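Local coordinates for FYVE-finger-containing Rab5 effector protein rabenosyn-5 (Homo sapiens, PDB 1Z0J), which probably acts as an effector of Rab GTPases such as Rab5, binding them through the minimal Rab-binding domain captured in this fragment, at residues L13-I18 / H49-Q54; A23-A28 / V39-L44. All blocks are in the same frame, centred on the assembly; numbering follows the deposited sequence.

Interactions 1 and 2 join the same two antiparallel helices, 11-30 and 34-54, on opposite sides of the chain's centre, interaction 2 nested inside the loop closed by interaction 1. The pairings Leu14 with Leu51 and Ile25 with Leu40 lie eleven residues apart on both helices, so the register does not slip. Interaction 1 is partly buried, carried mainly by leucine and isoleucine methyls that also meet a backbone N and Gln54; interaction 2 lies closer to the surface, with Leu40 buried, and adds a threonine hydroxyl and a tyrosine that bonds to another protein. The short-segment axes come within 10.6 Å in interaction 1 and 9.6 Å in interaction 2. Packing of Ile18 on Leu44 connects them.

Interaction 1: residues L13-I18 / H49-Q54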
ATOM      1  N   LEU B  13     -14.088  -0.502  14.480  1.00 27.51           N
ATOM      2  CA  LEU B  13     -12.852  -0.573  13.697  1.00 23.01           C
ATOM      3  C   LEU B  13     -12.395   0.814  13.241  1.00 23.98           C
ATOM      4  O   LEU B  13     -11.200   1.106  13.215  1.00 21.19           O
ATOM      5  CB  LEU B  13     -13.021  -1.496  12.489  1.00 25.13           C
ATOM      6  CG  LEU B  13     -13.444  -2.949  12.734  1.00 27.94           C
ATOM      7  CD1 LEU B  13     -13.554  -3.662  11.410  1.00 28.26           C
ATOM      8  CD2 LEU B  13     -12.481  -3.687  13.664  1.00 32.19           C
ATOM      9  N   LEU B  14     -13.357   1.664  12.895  1.00 23.63           N
ATOM     10  CA  LEU B  14     -13.062   3.038  12.513  1.00 23.22           C
ATOM     11  C   LEU B  14     -12.521   3.823  13.708  1.00 19.88           C
ATOM     12  O   LEU B  14     -11.535   4.552  13.593  1.00 19.93           O
ATOM     13  CB  LEU B  14     -14.310   3.699  11.928  1.00 23.72           C
ATOM     14  CG  LEU B  14     -14.193   5.095  11.321  1.00 21.40           C
ATOM     15  CD1 LEU B  14     -13.020   5.209  10.356  1.00 25.91           C
ATOM     16  CD2 LEU B  14     -15.490   5.427  10.617  1.00 21.49           C
ATOM     17  N   LEU B  15     -13.155   3.649  14.865  1.00 19.39           N
ATOM     18  CA  LEU B  15     -12.689   4.296  16.088  1.00 20.37           C
ATOM     19  C   LEU B  15     -11.278   3.839  16.476  1.00 20.90           C
ATOM     20  O   LEU B  15     -10.463   4.636  16.942  1.00 20.26           O
ATOM     21  CB  LEU B  15     -13.674   4.056  17.243  1.00 24.61           C
ATOM     22  CG  LEU B  15     -15.077   4.663  17.138  1.00 26.13           C
ATOM     23  CD1 LEU B  15     -16.010   4.045  18.174  1.00 29.09           C
ATOM     24  CD2 LEU B  15     -15.034   6.175  17.300  1.00 30.74           C
ATOM     25  N   GLN B  16     -10.988   2.555  16.271  1.00 21.95           N
ATOM     26  CA  GLN B  16      -9.657   2.015  16.573  1.00 21.01           C
ATOM     27  C   GLN B  16      -8.562   2.581  15.656  1.00 19.97           C
ATOM     28  O   GLN B  16      -7.455   2.865  16.113  1.00 19.75           O
ATOM     29  CB  GLN B  16      -9.664   0.490  16.531  1.00 21.31           C
ATOM     30  N   GLN B  17      -8.879   2.754  14.373  1.00 18.72           N
ATOM     31  CA  GLN B  17      -7.911   3.322  13.426  1.00 16.76           C
ATOM     32  C   GLN B  17      -7.642   4.805  13.702  1.00 17.62           C
ATOM     33  O   GLN B  17      -6.514   5.277  13.547  1.00 16.52           O
ATOM     34  CB  GLN B  17      -8.342   3.080  11.973  1.00 16.48           C
ATOM     35  CG  GLN B  17      -7.354   3.609  10.905  1.00 16.10           C
ATOM     36  CD  GLN B  17      -5.967   2.955  10.929  1.00 15.45           C
ATOM     37  OE1 GLN B  17      -5.726   1.975  11.648  1.00 15.75           O
ATOM     38  NE2 GLN B  17      -5.043   3.509  10.141  1.00 14.08           N
ATOM     39  N   ILE B  18      -8.683   5.524  14.135  1.00 18.28           N
ATOM     40  CA  ILE B  18      -8.531   6.904  14.601  1.00 19.88           C
ATOM     41  C   ILE B  18      -7.521   6.929  15.750  1.00 19.74           C
ATOM     42  O   ILE B  18      -6.585   7.727  15.748  1.00 20.12           O
ATOM     43  CB  ILE B  18      -9.902   7.520  15.025  1.00 19.98           C
ATOM     44  CG1 ILE B  18     -10.732   7.871  13.785  1.00 22.37           C
ATOM     45  CG2 ILE B  18      -9.714   8.760  15.909  1.00 22.37           C
ATOM     46  CD1 ILE B  18     -12.184   8.223  14.069  1.00 18.89           C
ATOM     47  N   HIS B  49     -14.308  12.560   9.431  1.00 15.53           N
ATOM     48  CA  HIS B  49     -15.393  12.888   8.497  1.00 16.19           C
ATOM     49  C   HIS B  49     -16.232  11.656   8.170  1.00 17.88           C
ATOM     50  O   HIS B  49     -17.467  11.713   8.160  1.00 16.16           O
ATOM     51  CB  HIS B  49     -14.841  13.512   7.208  1.00 17.30           C
ATOM     52  CG  HIS B  49     -15.896  13.858   6.199  1.00 20.09           C
ATOM     53  ND1 HIS B  49     -16.321  12.973   5.230  1.00 27.36           N
ATOM     54  CD2 HIS B  49     -16.608  14.993   6.008  1.00 25.83           C
ATOM     55  CE1 HIS B  49     -17.251  13.547   4.489  1.00 22.30           C
ATOM     56  NE2 HIS B  49     -17.441  14.774   4.939  1.00 22.78           N
ATOM     57  N   THR B  50     -15.562  10.541   7.904  1.00 15.87           N
ATOM     58  CA  THR B  50     -16.252   9.280   7.641  1.00 16.69           C
ATOM     59  C   THR B  50     -17.083   8.831   8.848  1.00 14.08           C
ATOM     60  O   THR B  50     -18.207   8.343   8.681  1.00 14.91           O
ATOM     61  CB  THR B  50     -15.259   8.180   7.224  1.00 20.29           C
ATOM     62  OG1 THR B  50     -14.567   8.601   6.044  1.00 23.84           O
ATOM     63  CG2 THR B  50     -15.979   6.867   6.942  1.00 21.70           C
ATOM     64  N   LEU B  51     -16.533   8.986  10.052  1.00 13.02           N
ATOM     65  CA  LEU B  51     -17.263   8.671  11.283  1.00 14.69           C
ATOM     66  C   LEU B  51     -18.520   9.529  11.441  1.00 15.29           C
ATOM     67  O   LEU B  51     -19.607   9.016  11.741  1.00 14.57           O
ATOM     68  CB  LEU B  51     -16.360   8.811  12.514  1.00 15.17           C
ATOM     69  CG  LEU B  51     -17.021   8.499  13.864  1.00 17.05           C
ATOM     70  CD1 LEU B  51     -17.475   7.039  13.975  1.00 21.97           C
ATOM     71  CD2 LEU B  51     -16.080   8.846  15.006  1.00 21.95           C
ATOM     72  N   ALA B  52     -18.379  10.829  11.211  1.00 14.95           N
ATOM     73  CA  ALA B  52     -19.515  11.742  11.292  1.00 13.93           C
ATOM     74  C   ALA B  52     -20.590  11.394  10.255  1.00 16.02           C
ATOM     75  O   ALA B  52     -21.800  11.521  10.518  1.00 16.33           O
ATOM     76  CB  ALA B  52     -19.035  13.178  11.128  1.00 17.27           C
ATOM     77  N   LYS B  53     -20.156  10.940   9.084  1.00 15.32           N
ATOM     78  CA  LYS B  53     -21.070  10.501   8.035  1.00 15.02           C
ATOM     79  C   LYS B  53     -21.826   9.235   8.443  1.00 16.34           C
ATOM     80  O   LYS B  53     -23.035   9.123   8.223  1.00 16.14           O
ATOM     81  CB  LYS B  53     -20.293  10.282   6.736  1.00 18.48           C
ATOM     82  CG  LYS B  53     -21.153  10.042   5.501  1.00 19.73           C
ATOM     83  CD  LYS B  53     -20.315   9.948   4.225  1.00 24.34           C
ATOM     84  CE  LYS B  53     -19.414   8.717   4.225  1.00 28.98           C
ATOM     85  NZ  LYS B  53     -18.722   8.552   2.917  1.00 34.35           N
ATOM     86  N   GLN B  54     -21.122   8.289   9.052  1.00 14.32           N
ATOM     87  CA  GLN B  54     -21.764   7.049   9.482  1.00 16.12           C
ATOM     88  C   GLN B  54     -22.793   7.286  10.579  1.00 14.28           C
ATOM     89  O   GLN B  54     -23.757   6.517  10.715  1.00 15.74           O
ATOM     90  CB  GLN B  54     -20.715   6.024   9.896  1.00 16.69           C
ATOM     91  CG  GLN B  54     -19.932   5.527   8.686  1.00 21.23           C
ATOM     92  CD  GLN B  54     -19.080   4.313   8.965  1.00 24.08           C
ATOM     93  OE1 GLN B  54     -19.169   3.698  10.029  1.00 27.17           O
ATOM     94  NE2 GLN B  54     -18.251   3.950   7.993  1.00 23.37           N
TER
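Leu14 and Leu51 both carry CG anti to the backbone N (chi1 -173° and -180°), which sends each branched end into the gap between two nearly antiparallel helices, while Leu15 has CG beside its backbone N (chi1 -65°) and swings a methyl in from the flank. Leu14 CD2 does most of the touching: it lies against the backbone of the opposite helix, 3.8 Å from Leu51 N, and 4.0 Å from Leu51 CB. The same methyl meets Thr50 CG2 at 4.0 Å, and the end of Gln54 lies near it. Leu51 answers with CD2, which receives two side chains, each crossing it at about a right angle: Leu15 CD2 comes to 3.7 Å, and Ile18 CD1 to 4.1 Å. Thr50 presents its methyl while OG1, beside its own backbone N, is hydrogen-bonded to Glu46 O. Ile9 packs on Leu14, Thr50 and Gln54, and Leu47 of helix 34-54 continues the apolar seam, packing on Leu14 and Ile18. With no hydrogen bond or salt bridge between the segments, this end of the hairpin is joined by methyl-to-methyl and methyl-to-backbone contacts, so its cohesion is essentially hydrophobic.

Interaction 2: residues A23-A28 / V39-L44; sequences AYIFDA and VLTENL
Tyr24 O is gripped by one backbone hydrogen bond, from Ala28 N at 2.9 Å, the regular bond of a helical turn. From the facing helix an apolar group also meets this oxygen: Leu40 CD1 comes to 3.8 Å from Tyr24 O, a distance of packing and not of bonding. Leu40 is the central side chain of this contact, touching Tyr24, Ile25 and Ala28. Its CG is anti to the carbonyl carbon (chi1 -67°), and both methyls lie against Tyr24 CB, CD2 at 3.9 Å, while CD1 also reaches Ala28 CB at 4.0 Å. Nearer its own backbone, Leu40 CB meets Ile25 CG1 at 3.7 Å, and these two side chains slide past each other in opposite directions. Ile25, with CG1 beside its backbone N (chi1 -71°), reaches across to 39-44 and brings CD1 against two of its residues, both crossed at about a right angle. One is Leu44, whose CD2 is 3.7 Å from Ile25 CD1; the other is Thr41, whose OG1 lies 3.9 Å from the same methyl. That hydroxyl has its polar partner within its own helix, the carbonyl oxygen of Val37, so its contact with Ile25 costs it no bond. Tyr24 touches Leu40 through CB, and its ring leads away from 39-44, so that OH hydrogen-bonds to the backbone of the other protein chain in the assembly. Asn43 OD1 bonds to an aromatic side chain of that protein, and Leu40 also packs on an aromatic residue there. Segment axes 9.6 Å apart at 157°, with a short connection between the helices, fit an antiparallel alpha-helical hairpin, here the Rab-binding domain of rabenosyn, with both helices contributing to the partner-binding face.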
ATOM      1  N   ALA B  23      -1.912   7.735  17.572  1.00 24.34           N
ATOM      2  CA  ALA B  23      -0.638   7.194  18.067  1.00 24.02           C
ATOM      3  C   ALA B  23       0.526   7.537  17.130  1.00 24.76           C
ATOM      4  O   ALA B  23       1.610   7.900  17.594  1.00 27.52           O
ATOM      5  CB  ALA B  23      -0.738   5.685  18.294  1.00 25.17           C
ATOM      6  N   TYR B  24       0.296   7.439  15.815  1.00 23.56           N
ATOM      7  CA  TYR B  24       1.280   7.886  14.818  1.00 21.95           C
ATOM      8  C   TYR B  24       1.545   9.380  14.912  1.00 26.31           C
ATOM      9  O   TYR B  24       2.678   9.821  14.717  1.00 25.96           O
ATOM     10  CB  TYR B  24       0.838   7.564  13.383  1.00 21.41           C
ATOM     11  CG  TYR B  24       1.156   6.168  12.895  1.00 17.33           C
ATOM     12  CD1 TYR B  24       0.129   5.282  12.585  1.00 18.84           C
ATOM     13  CD2 TYR B  24       2.473   5.740  12.733  1.00 18.49           C
ATOM     14  CE1 TYR B  24       0.401   3.997  12.128  1.00 18.73           C
ATOM     15  CE2 TYR B  24       2.759   4.450  12.280  1.00 18.59           C
ATOM     16  CZ  TYR B  24       1.716   3.590  11.985  1.00 16.07           C
ATOM     17  OH  TYR B  24       1.977   2.322  11.533  1.00 15.50           O
ATOM     18  N   ILE B  25       0.493  10.151  15.184  1.00 26.47           N
ATOM     19  CA  ILE B  25       0.625  11.596  15.382  1.00 26.82           C
ATOM     20  C   ILE B  25       1.422  11.914  16.646  1.00 26.38           C
ATOM     21  O   ILE B  25       2.348  12.714  16.600  1.00 27.02           O
ATOM     22  CB  ILE B  25      -0.744  12.326  15.372  1.00 26.38           C
ATOM     23  CG1 ILE B  25      -1.312  12.340  13.951  1.00 27.57           C
ATOM     24  CG2 ILE B  25      -0.609  13.761  15.915  1.00 27.45           C
ATOM     25  CD1 ILE B  25      -2.749  12.793  13.851  1.00 24.39           C
ATOM     26  N   PHE B  26       1.078  11.268  17.759  1.00 28.73           N
ATOM     27  CA  PHE B  26       1.817  11.439  19.013  1.00 32.36           C
ATOM     28  C   PHE B  26       3.320  11.201  18.836  1.00 37.83           C
ATOM     29  O   PHE B  26       4.137  11.915  19.423  1.00 31.26           O
ATOM     30  CB  PHE B  26       1.254  10.527  20.096  1.00 32.29           C
ATOM     31  N   ASP B  27       3.673  10.213  18.014  1.00 32.25           N
ATOM     32  CA  ASP B  27       5.069   9.852  17.762  1.00 34.10           C
ATOM     33  C   ASP B  27       5.766  10.780  16.764  1.00 34.43           C
ATOM     34  O   ASP B  27       6.953  11.075  16.917  1.00 36.24           O
ATOM     35  CB  ASP B  27       5.171   8.399  17.306  1.00 31.67           C
ATOM     36  N   ALA B  28       5.036  11.230  15.744  1.00 35.07           N
ATOM     37  CA  ALA B  28       5.583  12.165  14.755  1.00 31.97           C
ATOM     38  C   ALA B  28       5.741  13.582  15.320  1.00 34.58           C
ATOM     39  O   ALA B  28       6.548  14.366  14.818  1.00 35.98           O
ATOM     40  CB  ALA B  28       4.734  12.175  13.488  1.00 32.76           C
ATOM     41  N   VAL B  39       0.584  15.103   7.111  1.00 22.29           N
ATOM     42  CA  VAL B  39       0.058  13.976   6.332  1.00 21.36           C
ATOM     43  C   VAL B  39      -0.875  13.107   7.178  1.00 15.83           C
ATOM     44  O   VAL B  39      -1.978  12.728   6.737  1.00 18.07           O
ATOM     45  CB  VAL B  39       1.216  13.119   5.746  1.00 20.22           C
ATOM     46  CG1 VAL B  39       0.727  11.740   5.291  1.00 23.68           C
ATOM     47  CG2 VAL B  39       1.884  13.855   4.598  1.00 23.77           C
ATOM     48  N   LEU B  40      -0.431  12.815   8.393  1.00 17.71           N
ATOM     49  CA  LEU B  40      -1.187  12.006   9.333  1.00 17.74           C
ATOM     50  C   LEU B  40      -2.422  12.745   9.853  1.00 19.78           C
ATOM     51  O   LEU B  40      -3.476  12.142  10.042  1.00 16.20           O
ATOM     52  CB  LEU B  40      -0.288  11.558  10.483  1.00 20.51           C
ATOM     53  CG  LEU B  40       0.823  10.586  10.080  1.00 16.52           C
ATOM     54  CD1 LEU B  40       1.943  10.603  11.109  1.00 23.31           C
ATOM     55  CD2 LEU B  40       0.283   9.163   9.894  1.00 17.76           C
ATOM     56  N   THR B  41      -2.288  14.051  10.072  1.00 20.26           N
ATOM     57  CA  THR B  41      -3.402  14.893  10.511  1.00 20.19           C
ATOM     58  C   THR B  41      -4.504  14.970   9.447  1.00 18.06           C
ATOM     59  O   THR B  41      -5.697  14.950   9.779  1.00 20.46           O
ATOM     60  CB  THR B  41      -2.896  16.286  10.946  1.00 19.47           C
ATOM     61  OG1 THR B  41      -2.006  16.118  12.057  1.00 21.98           O
ATOM     62  CG2 THR B  41      -4.047  17.202  11.362  1.00 24.04           C
ATOM     63  N   GLU B  42      -4.110  15.024   8.179  1.00 17.84           N
ATOM     64  CA  GLU B  42      -5.057  14.978   7.060  1.00 20.43           C
ATOM     65  C   GLU B  42      -5.847  13.660   7.058  1.00 19.22           C
ATOM     66  O   GLU B  42      -7.067  13.651   6.873  1.00 18.86           O
ATOM     67  CB  GLU B  42      -4.318  15.162   5.729  1.00 20.63           C
ATOM     68  CG  GLU B  42      -5.196  15.093   4.485  1.00 24.70           C
ATOM     69  CD  GLU B  42      -4.438  14.650   3.242  1.00 31.64           C
ATOM     70  OE1 GLU B  42      -3.204  14.837   3.181  1.00 40.79           O
ATOM     71  OE2 GLU B  42      -5.083  14.108   2.319  1.00 41.25           O
ATOM     72  N   ASN B  43      -5.149  12.547   7.271  1.00 16.03           N
ATOM     73  CA  ASN B  43      -5.811  11.244   7.362  1.00 15.91           C
ATOM     74  C   ASN B  43      -6.763  11.178   8.559  1.00 15.27           C
ATOM     75  O   ASN B  43      -7.876  10.654   8.454  1.00 14.88           O
ATOM     76  CB  ASN B  43      -4.779  10.116   7.445  1.00 15.16           C
ATOM     77  CG  ASN B  43      -5.411   8.761   7.278  1.00 13.44           C
ATOM     78  OD1 ASN B  43      -5.456   7.964   8.208  1.00 13.58           O
ATOM     79  ND2 ASN B  43      -5.938   8.502   6.087  1.00 15.54           N
ATOM     80  N   LEU B  44      -6.327  11.711   9.694  1.00 16.11           N
ATOM     81  CA  LEU B  44      -7.184  11.807  10.871  1.00 17.46           C
ATOM     82  C   LEU B  44      -8.473  12.576  10.558  1.00 18.77           C
ATOM     83  O   LEU B  44      -9.565  12.137  10.907  1.00 15.48           O
ATOM     84  CB  LEU B  44      -6.437  12.460  12.045  1.00 18.20           C
ATOM     85  CG  LEU B  44      -7.202  12.582  13.366  1.00 19.91           C
ATOM     86  CD1 LEU B  44      -7.563  11.207  13.920  1.00 24.68           C
ATOM     87  CD2 LEU B  44      -6.402  13.382  14.386  1.00 24.21           C
TER